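Diaminopropionate ammonia-lyase (Escherichia coli, PDB 4D9I) catalyses the pyridoxal phosphate-dependent alpha,beta-elimination of both L- and D-2,3-diaminopropionate to pyruvate and ammonia, working as a homodimer. Local coordinates at the interface of chains A and B. Coordinates in Å, arbitrary orientation; residue numbers count along the deposited sequence, not the author numbering. Chains: chain A/B, Diaminopropionate ammonia-lyase.

The interface of chains A and B. Residues chain A 2, 4, 352; chain B 383, 387, 391.
A:Ser2, the first modelled residue of chain A, is held by two carboxylates of chain B, B:Glu391 and B:Glu387, in a polar patch of the homodimer interface. B:Glu391 takes the serine in a two-pronged grip. Its OE2 accepts from the backbone N of A:Ser2 at 2.7 Å through the syn lone pair. Its OE1 is met on the syn side, tilted from the carboxylate plane, by the hydroxyl OG of A:Ser2 at 2.5 Å. A chi1 of 78° swings OG to the same flank as the backbone N, which lets the two donors reach the two oxygens of one carboxylate. B:Glu387 adds a second acceptor for the same N of A:Ser2, its OE2 using the anti lone pair at 2.9 Å. If the initiator methionine is removed, making A:Ser2 N the terminal amine, the two carboxylates would probably favour its charged form; the structure alone does not show this. Two rings of chain A lie beside the B:Glu391 carboxylate. CE2 of A:Phe4 lies 3.5 Å from CD of B:Glu391, with ring and carboxylate planes 59° apart. More lightly, OE2 sits over one face of the A:Tyr352 ring, offset toward the rim. An alanine at B:Glu391 removes the whole carboxylate and would probably leave A:Ser2 OG without this partner and A:Phe4 CE2 without the CD it packs on. In the second shell, B:Lys383, one turn before B:Glu387 on helix 382-389 of chain B, steadies that acid by a salt bridge. The side-chain amine NZ of B:Lys383 donates to OE2 of B:Glu387 at 3.0 Å on its syn side, tilted from the carboxylate plane, while the anti lone pair of the same oxygen serves A:Ser2 N.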
loop_
_atom_site.group_PDB
_atom_site.type_symbol
_atom_site.label_atom_id
_atom_site.label_comp_id
_atom_site.label_asym_id
_atom_site.label_seq_id
_atom_site.Cartn_x
_atom_site.Cartn_y
_atom_site.Cartn_z
ATOM N N SER A 2 1.438 -15.368 -5.325
ATOM C CA SER A 2 2.201 -16.491 -5.946
ATOM C C SER A 2 2.850 -17.292 -4.853
ATOM O O SER A 2 2.856 -16.877 -3.695
ATOM C CB SER A 2 3.295 -15.950 -6.873
ATOM O OG SER A 2 4.415 -15.490 -6.124
ATOM N N PHE A 4 6.269 -18.436 -3.346
ATOM C CA PHE A 4 7.685 -18.076 -3.348
ATOM C C PHE A 4 8.393 -18.504 -2.060
ATOM O O PHE A 4 7.764 -18.602 -1.005
ATOM C CB PHE A 4 7.877 -16.585 -3.631
ATOM C CG PHE A 4 7.217 -15.670 -2.628
ATOM C CD1 PHE A 4 7.896 -15.264 -1.478
ATOM C CD2 PHE A 4 5.938 -15.163 -2.860
ATOM C CE1 PHE A 4 7.301 -14.412 -0.559
ATOM C CE2 PHE A 4 5.340 -14.309 -1.947
ATOM C CZ PHE A 4 6.022 -13.923 -0.793
ATOM N N TYR A 352 3.069 -17.644 1.962
ATOM C CA TYR A 352 3.283 -17.848 0.512
ATOM C C TYR A 352 4.342 -18.899 0.143
ATOM O O TYR A 352 4.529 -19.226 -1.037
ATOM C CB TYR A 352 3.644 -16.526 -0.155
ATOM C CG TYR A 352 2.488 -15.561 -0.246
ATOM C CD1 TYR A 352 1.445 -15.791 -1.155
ATOM C CD2 TYR A 352 2.421 -14.436 0.570
ATOM C CE1 TYR A 352 0.378 -14.913 -1.256
ATOM C CE2 TYR A 352 1.352 -13.543 0.480
ATOM C CZ TYR A 352 0.331 -13.801 -0.437
ATOM O OH TYR A 352 -0.743 -12.952 -0.535
ATOM N N LYS B 383 -5.239 -12.053 -7.023
ATOM C CA LYS B 383 -3.952 -12.742 -7.069
ATOM C C LYS B 383 -2.896 -11.790 -7.617
ATOM O O LYS B 383 -1.888 -11.530 -6.973
ATOM C CB LYS B 383 -4.053 -13.979 -7.972
ATOM C CG LYS B 383 -2.972 -15.021 -7.765
ATOM C CD LYS B 383 -3.391 -16.323 -8.445
ATOM C CE LYS B 383 -2.306 -17.385 -8.371
ATOM N NZ LYS B 383 -0.992 -16.843 -8.831
ATOM N N GLU B 387 0.150 -9.762 -5.758
ATOM C CA GLU B 387 1.498 -9.977 -6.296
ATOM C C GLU B 387 2.206 -8.642 -6.611
ATOM O O GLU B 387 3.400 -8.469 -6.311
ATOM C CB GLU B 387 1.459 -10.925 -7.517
ATOM C CG GLU B 387 1.304 -12.372 -7.108
ATOM C CD GLU B 387 0.831 -13.301 -8.224
ATOM O OE1 GLU B 387 0.533 -12.848 -9.346
ATOM O OE2 GLU B 387 0.741 -14.502 -7.958
ATOM N N GLU B 391 4.094 -8.401 -3.257
ATOM C CA GLU B 391 5.282 -9.174 -3.666
ATOM C C GLU B 391 6.264 -8.304 -4.446
ATOM O O GLU B 391 7.430 -8.658 -4.621
ATOM C CB GLU B 391 4.882 -10.420 -4.473
ATOM C CG GLU B 391 4.030 -11.401 -3.683
ATOM C CD GLU B 391 3.643 -12.651 -4.452
ATOM O OE1 GLU B 391 4.355 -13.049 -5.399
ATOM O OE2 GLU B 391 2.636 -13.269 -4.075
#